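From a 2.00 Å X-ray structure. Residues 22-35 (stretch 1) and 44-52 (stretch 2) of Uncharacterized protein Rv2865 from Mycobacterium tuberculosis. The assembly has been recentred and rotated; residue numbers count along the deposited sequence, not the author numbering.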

ATOM      1  N   GLU A  22      -2.620 -27.997  -2.400  1.00 27.57           N
ATOM      2  CA  GLU A  22      -2.400 -27.629  -3.798  1.00 26.47           C
ATOM      3  C   GLU A  22      -2.664 -26.148  -3.990  1.00 25.20           C
ATOM      4  O   GLU A  22      -1.890 -25.480  -4.672  1.00 24.47           O
ATOM      5  CB  GLU A  22      -3.302 -28.466  -4.743  1.00 27.27           C
ATOM      6  CG  GLU A  22      -2.775 -29.896  -4.906  1.00 29.73           C
ATOM      7  CD  GLU A  22      -3.190 -30.796  -3.755  1.00 36.44           C
ATOM      8  OE1 GLU A  22      -4.055 -30.369  -2.953  1.00 34.44           O
ATOM      9  OE2 GLU A  22      -2.654 -31.932  -3.644  1.00 39.28           O
ATOM     10  N   PHE A  23      -3.731 -25.647  -3.373  1.00 23.31           N
ATOM     11  CA  PHE A  23      -4.058 -24.213  -3.481  1.00 24.51           C
ATOM     12  C   PHE A  23      -2.989 -23.336  -2.824  1.00 24.07           C
ATOM     13  O   PHE A  23      -2.633 -22.284  -3.376  1.00 24.64           O
ATOM     14  CB  PHE A  23      -5.471 -23.900  -2.940  1.00 23.70           C
ATOM     15  CG  PHE A  23      -6.566 -24.257  -3.916  1.00 27.68           C
ATOM     16  CD1 PHE A  23      -6.797 -23.464  -5.041  1.00 28.37           C
ATOM     17  CD2 PHE A  23      -7.342 -25.407  -3.738  1.00 27.96           C
ATOM     18  CE1 PHE A  23      -7.798 -23.799  -5.969  1.00 29.86           C
ATOM     19  CE2 PHE A  23      -8.339 -25.750  -4.655  1.00 30.25           C
ATOM     20  CZ  PHE A  23      -8.572 -24.936  -5.787  1.00 27.45           C
ATOM     21  N   VAL A  24      -2.497 -23.771  -1.655  1.00 23.29           N
ATOM     22  CA  VAL A  24      -1.383 -23.084  -0.990  1.00 23.94           C
ATOM     23  C   VAL A  24      -0.104 -23.119  -1.855  1.00 25.53           C
ATOM     24  O   VAL A  24       0.549 -22.067  -2.051  1.00 23.92           O
ATOM     25  CB  VAL A  24      -1.111 -23.630   0.434  1.00 23.56           C
ATOM     26  CG1 VAL A  24       0.201 -23.143   0.942  1.00 20.79           C
ATOM     27  CG2 VAL A  24      -2.233 -23.206   1.386  1.00 21.27           C
ATOM     28  N   ASP A  25       0.229 -24.292  -2.403  1.00 26.70           N
ATOM     29  CA  ASP A  25       1.387 -24.399  -3.312  1.00 28.62           C
ATOM     30  C   ASP A  25       1.249 -23.438  -4.484  1.00 28.67           C
ATOM     31  O   ASP A  25       2.254 -22.822  -4.875  1.00 29.71           O
ATOM     32  CB  ASP A  25       1.563 -25.817  -3.894  1.00 30.04           C
ATOM     33  CG  ASP A  25       2.269 -26.776  -2.965  1.00 35.75           C
ATOM     34  OD1 ASP A  25       3.022 -26.372  -2.033  1.00 42.19           O
ATOM     35  OD2 ASP A  25       2.073 -27.986  -3.192  1.00 43.07           O
ATOM     36  N   ALA A  26       0.028 -23.317  -5.039  1.00 28.06           N
ATOM     37  CA  ALA A  26      -0.227 -22.496  -6.226  1.00 28.92           C
ATOM     38  C   ALA A  26       0.001 -20.985  -5.995  1.00 28.66           C
ATOM     39  O   ALA A  26       0.696 -20.349  -6.780  1.00 29.97           O
ATOM     40  CB  ALA A  26      -1.636 -22.727  -6.805  1.00 28.46           C
ATOM     41  N   VAL A  27      -0.581 -20.416  -4.936  1.00 27.22           N
ATOM     42  CA  VAL A  27      -0.374 -19.000  -4.677  1.00 26.09           C
ATOM     43  C   VAL A  27       1.069 -18.716  -4.192  1.00 26.41           C
ATOM     44  O   VAL A  27       1.619 -17.640  -4.433  1.00 26.20           O
ATOM     45  CB  VAL A  27      -1.423 -18.399  -3.706  1.00 25.23           C
ATOM     46  CG1 VAL A  27      -2.825 -18.678  -4.207  1.00 25.38           C
ATOM     47  CG2 VAL A  27      -1.225 -18.908  -2.292  1.00 23.54           C
ATOM     48  N   SER A  28       1.671 -19.697  -3.542  1.00 27.05           N
ATOM     49  CA  SER A  28       2.998 -19.575  -3.010  1.00 29.19           C
ATOM     50  C   SER A  28       4.033 -19.236  -4.066  1.00 30.17           C
ATOM     51  O   SER A  28       4.970 -18.483  -3.832  1.00 30.28           O
ATOM     52  CB  SER A  28       3.409 -20.917  -2.434  1.00 30.01           C
ATOM     53  OG  SER A  28       4.592 -20.711  -1.750  1.00 34.49           O
ATOM     54  N   SER A  29       3.884 -19.844  -5.219  1.00 31.09           N
ATOM     55  CA  SER A  29       4.907 -19.745  -6.253  1.00 32.93           C
ATOM     56  C   SER A  29       4.585 -18.666  -7.305  1.00 33.05           C
ATOM     57  O   SER A  29       5.354 -18.468  -8.274  1.00 33.95           O
ATOM     58  CB  SER A  29       5.076 -21.118  -6.886  1.00 33.27           C
ATOM     59  OG  SER A  29       3.816 -21.576  -7.345  1.00 35.82           O
ATOM     60  N   THR A  30       3.495 -17.923  -7.089  1.00 31.89           N
ATOM     61  CA  THR A  30       2.979 -16.992  -8.086  1.00 30.89           C
ATOM     62  C   THR A  30       2.384 -15.707  -7.465  1.00 29.91           C
ATOM     63  O   THR A  30       2.370 -15.526  -6.239  1.00 28.59           O
ATOM     64  CB  THR A  30       1.840 -17.660  -8.914  1.00 31.81           C
ATOM     65  OG1 THR A  30       0.688 -17.823  -8.080  1.00 32.73           O
ATOM     66  CG2 THR A  30       2.249 -19.064  -9.499  1.00 32.02           C
ATOM     67  N   GLN A  31       1.876 -14.847  -8.342  1.00 27.95           N
ATOM     68  CA  GLN A  31       1.084 -13.711  -7.983  1.00 28.34           C
ATOM     69  C   GLN A  31      -0.429 -14.016  -7.935  1.00 27.71           C
ATOM     70  O   GLN A  31      -1.220 -13.108  -7.813  1.00 27.72           O
ATOM     71  CB  GLN A  31       1.353 -12.535  -8.938  1.00 29.22           C
ATOM     72  CG  GLN A  31       2.813 -12.074  -8.974  1.00 31.64           C
ATOM     73  CD  GLN A  31       3.078 -10.987 -10.032  1.00 34.17           C
ATOM     74  OE1 GLN A  31       3.847 -11.202 -10.975  1.00 37.23           O
ATOM     75  NE2 GLN A  31       2.446  -9.833  -9.876  1.00 33.04           N
ATOM     76  N   ASP A  32      -0.835 -15.279  -7.996  1.00 28.19           N
ATOM     77  CA  ASP A  32      -2.261 -15.605  -8.086  1.00 29.24           C
ATOM     78  C   ASP A  32      -2.970 -15.284  -6.758  1.00 28.86           C
ATOM     79  O   ASP A  32      -2.373 -15.390  -5.685  1.00 27.23           O
ATOM     80  CB  ASP A  32      -2.450 -17.102  -8.386  1.00 30.56           C
ATOM     81  CG  ASP A  32      -1.947 -17.527  -9.789  1.00 35.29           C
ATOM     82  OD1 ASP A  32      -1.703 -16.671 -10.672  1.00 37.40           O
ATOM     83  OD2 ASP A  32      -1.812 -18.755  -9.999  1.00 41.39           O
ATOM     84  N   GLN A  33      -4.233 -14.879  -6.824  1.00 28.50           N
ATOM     85  CA  GLN A  33      -5.036 -14.736  -5.619  1.00 29.34           C
ATOM     86  C   GLN A  33      -6.301 -15.530  -5.711  1.00 28.12           C
ATOM     87  O   GLN A  33      -6.868 -15.685  -6.792  1.00 28.06           O
ATOM     88  CB  GLN A  33      -5.409 -13.293  -5.329  1.00 29.84           C
ATOM     89  CG  GLN A  33      -5.272 -12.417  -6.515  1.00 36.44           C
ATOM     90  CD  GLN A  33      -5.570 -10.966  -6.154  1.00 39.84           C
ATOM     91  OE1 GLN A  33      -4.774 -10.075  -6.442  1.00 42.38           O
ATOM     92  NE2 GLN A  33      -6.721 -10.737  -5.521  1.00 38.32           N
ATOM     93  N   ILE A  34      -6.752 -15.995  -4.563  1.00 26.62           N
ATOM     94  CA  ILE A  34      -8.014 -16.698  -4.463  1.00 26.86           C
ATOM     95  C   ILE A  34      -8.885 -15.945  -3.488  1.00 26.46           C
ATOM     96  O   ILE A  34      -8.493 -15.746  -2.341  1.00 25.90           O
ATOM     97  CB  ILE A  34      -7.814 -18.091  -3.892  1.00 26.69           C
ATOM     98  CG1 ILE A  34      -6.792 -18.865  -4.725  1.00 26.52           C
ATOM     99  CG2 ILE A  34      -9.176 -18.829  -3.804  1.00 28.22           C
ATOM    100  CD1 ILE A  34      -6.389 -20.173  -4.095  1.00 29.19           C
ATOM    101  N   THR A  35     -10.046 -15.492  -3.947  1.00 26.80           N
ATOM    102  CA  THR A  35     -11.085 -15.030  -3.047  1.00 26.78           C
ATOM    103  C   THR A  35     -11.944 -16.248  -2.720  1.00 27.65           C
ATOM    104  O   THR A  35     -12.473 -16.947  -3.635  1.00 26.88           O
ATOM    105  CB  THR A  35     -11.973 -13.945  -3.678  1.00 27.80           C
ATOM    106  OG1 THR A  35     -11.183 -12.828  -4.081  1.00 29.47           O
ATOM    107  CG2 THR A  35     -13.059 -13.467  -2.698  1.00 27.26           C
TER
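Stretch 2 44-52: AVLVGADEW

How does stretch 2 run against stretch 1? Residues 44-48 form a strand, phi and psi in the extended range, which lies antiparallel to strand 33-35 with an angle of 168° between their directions and a closest axis approach of 4.7 Å. Ile34 and Leu46 form the hydrogen-bonded pair: Ile34 N donates to Leu46 O at 3.0 Å, and Leu46 N to Ile34 O at 2.8 Å, both nearly straight. Thr35 faces Val45 as a non-hydrogen-bonded pair, with their CA atoms 4.4 Å apart. The same strand runs at 55° to helix 22-28, 6.4 Å away at the nearest point, and from Ala49 the chain turns into a helix.

Why does Leu46 bury more area than any other residue of the contact? Its side chain shares a face of the sheet with Ile34, the face that the helix covers. With chi1 t (-170°) and chi2 p (77°), it places CD2 4.1 Å from Ile34 CD1 and 4.4 Å from Val24 CG2, while its CG lies 4.2 Å from Val27 CG2. Ile34, with chi1 m and chi2 t, adds its CD1 to this cluster. Val24 is t and Val27 is m; the latter rotamer also brings Val27 CG2 to 3.5 Å from Val47 C, so the valine packs on backbone as well as on leucine.

What happens on the other face of the sheet? Thr35 and Val45 point there, together with Gln33 and Val47. Thr35 in m sets its OG1 4.0 Å from CG2 of Val45, whose chi1 is t. Gln33 has a chi1 of 19°, between wells, and its CB lies 3.8 Å from CG1 of Val47, an m rotamer; chi2 then extends the amide onward in t.

Why is the crossing so tight at residue 48? Gly48 CA lies 3.2 Å from Val27 O and 4.0 Å from Ser28 CA; an ideal CB there would point toward the helix and come within 2.3 Å of Val27 O, a clash.

How does the start of the second helix meet the end of the first and the loop after it? Largely through water. Water 2 accepts from Asp50 N and donates to Ser28 O, both at 2.9 Å, while water 3 accepts from Gly48 N at 2.8 Å and lies 2.8 Å from Thr30 O and 2.7 Å from Asp32 O. Glu51 points toward stretch 1; its t, p side chain brings OE1 to 3.3 Å from CG of Gln31, a contact with the aliphatic part of that m, t side chain.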

ATOM      1  N   ALA A  44     -12.712 -14.332   2.523  1.00 24.66           N
ATOM      2  CA  ALA A  44     -11.271 -14.256   2.760  1.00 23.28           C
ATOM      3  C   ALA A  44     -10.558 -14.272   1.436  1.00 23.70           C
ATOM      4  O   ALA A  44     -11.131 -14.668   0.379  1.00 24.33           O
ATOM      5  CB  ALA A  44     -10.785 -15.433   3.602  1.00 22.45           C
ATOM      6  N   VAL A  45      -9.283 -13.903   1.494  1.00 22.23           N
ATOM      7  CA  VAL A  45      -8.455 -13.918   0.321  1.00 20.81           C
ATOM      8  C   VAL A  45      -7.179 -14.670   0.702  1.00 21.39           C
ATOM      9  O   VAL A  45      -6.610 -14.466   1.800  1.00 19.96           O
ATOM     10  CB  VAL A  45      -8.132 -12.459  -0.175  1.00 20.24           C
ATOM     11  CG1 VAL A  45      -7.111 -12.501  -1.291  1.00 20.93           C
ATOM     12  CG2 VAL A  45      -9.401 -11.760  -0.662  1.00 19.61           C
ATOM     13  N   LEU A  46      -6.737 -15.536  -0.209  1.00 21.21           N
ATOM     14  CA  LEU A  46      -5.457 -16.218  -0.045  1.00 22.90           C
ATOM     15  C   LEU A  46      -4.454 -15.774  -1.102  1.00 22.66           C
ATOM     16  O   LEU A  46      -4.777 -15.789  -2.292  1.00 23.70           O
ATOM     17  CB  LEU A  46      -5.665 -17.752  -0.111  1.00 22.71           C
ATOM     18  CG  LEU A  46      -4.521 -18.685   0.271  1.00 25.38           C
ATOM     19  CD1 LEU A  46      -4.349 -18.769   1.790  1.00 23.98           C
ATOM     20  CD2 LEU A  46      -4.805 -20.093  -0.289  1.00 24.94           C
ATOM     21  N   VAL A  47      -3.238 -15.396  -0.676  1.00 22.91           N
ATOM     22  CA  VAL A  47      -2.160 -15.032  -1.604  1.00 22.50           C
ATOM     23  C   VAL A  47      -0.843 -15.637  -1.137  1.00 21.84           C
ATOM     24  O   VAL A  47      -0.746 -16.069  -0.007  1.00 21.18           O
ATOM     25  CB  VAL A  47      -1.968 -13.478  -1.719  1.00 23.06           C
ATOM     26  CG1 VAL A  47      -3.182 -12.868  -2.327  1.00 24.82           C
ATOM     27  CG2 VAL A  47      -1.683 -12.853  -0.349  1.00 23.42           C
ATOM     28  N   GLY A  48       0.180 -15.645  -1.996  1.00 21.10           N
ATOM     29  CA  GLY A  48       1.499 -16.184  -1.611  1.00 19.81           C
ATOM     30  C   GLY A  48       2.082 -15.334  -0.489  1.00 20.54           C
ATOM     31  O   GLY A  48       1.767 -14.119  -0.373  1.00 20.90           O
ATOM     32  N   ALA A  49       2.912 -15.946   0.350  1.00 20.29           N
ATOM     33  CA  ALA A  49       3.660 -15.172   1.329  1.00 20.03           C
ATOM     34  C   ALA A  49       4.588 -14.121   0.699  1.00 20.38           C
ATOM     35  O   ALA A  49       4.687 -12.974   1.214  1.00 20.32           O
ATOM     36  CB  ALA A  49       4.465 -16.115   2.284  1.00 21.41           C
ATOM     37  N   ASP A  50       5.287 -14.493  -0.374  1.00 20.53           N
ATOM     38  CA  ASP A  50       6.140 -13.561  -1.104  1.00 20.73           C
ATOM     39  C   ASP A  50       5.272 -12.444  -1.705  1.00 19.80           C
ATOM     40  O   ASP A  50       5.627 -11.266  -1.637  1.00 19.34           O
ATOM     41  CB  ASP A  50       6.929 -14.249  -2.211  1.00 21.80           C
ATOM     42  CG  ASP A  50       7.988 -15.204  -1.682  1.00 27.29           C
ATOM     43  OD1 ASP A  50       8.406 -15.082  -0.507  1.00 32.53           O
ATOM     44  OD2 ASP A  50       8.416 -16.076  -2.463  1.00 31.01           O
ATOM     45  N   GLU A  51       4.137 -12.818  -2.294  1.00 19.51           N
ATOM     46  CA  GLU A  51       3.204 -11.810  -2.816  1.00 19.23           C
ATOM     47  C   GLU A  51       2.726 -10.810  -1.728  1.00 19.40           C
ATOM     48  O   GLU A  51       2.647  -9.593  -1.973  1.00 17.60           O
ATOM     49  CB  GLU A  51       2.010 -12.453  -3.563  1.00 19.67           C
ATOM     50  CG  GLU A  51       1.201 -11.451  -4.399  1.00 20.53           C
ATOM     51  CD  GLU A  51       2.085 -10.689  -5.420  1.00 26.72           C
ATOM     52  OE1 GLU A  51       3.168 -11.192  -5.824  1.00 32.83           O
ATOM     53  OE2 GLU A  51       1.717  -9.591  -5.823  1.00 27.99           O
ATOM     54  N   TRP A  52       2.458 -11.321  -0.535  1.00 18.30           N
ATOM     55  CA  TRP A  52       2.028 -10.483   0.576  1.00 20.01           C
ATOM     56  C   TRP A  52       3.144  -9.480   0.946  1.00 20.36           C
ATOM     57  O   TRP A  52       2.885  -8.293   1.094  1.00 21.19           O
ATOM     58  CB  TRP A  52       1.675 -11.348   1.787  1.00 20.13           C
ATOM     59  CG  TRP A  52       1.241 -10.526   2.967  1.00 21.89           C
ATOM     60  CD1 TRP A  52       1.984 -10.196   4.080  1.00 21.94           C
ATOM     61  CD2 TRP A  52      -0.015  -9.896   3.112  1.00 19.23           C
ATOM     62  NE1 TRP A  52       1.229  -9.407   4.923  1.00 23.22           N
ATOM     63  CE2 TRP A  52      -0.007  -9.226   4.361  1.00 22.00           C
ATOM     64  CE3 TRP A  52      -1.167  -9.843   2.311  1.00 22.35           C
ATOM     65  CZ2 TRP A  52      -1.112  -8.494   4.831  1.00 23.99           C
ATOM     66  CZ3 TRP A  52      -2.298  -9.130   2.798  1.00 24.69           C
ATOM     67  CH2 TRP A  52      -2.241  -8.469   4.058  1.00 24.65           C
TER
HETATM   68  O   HOH W   1       3.939 -15.388  -3.864  1.00 22.91           O
HETATM   69  O   HOH W   2       5.259 -17.308  -1.164  1.00 23.59           O
HETATM   70  O   HOH W   3       0.074 -14.897  -4.717  1.00 20.44           O
HETATM   71  O   HOH W   4       4.881 -13.252  -5.618  1.00 25.40           O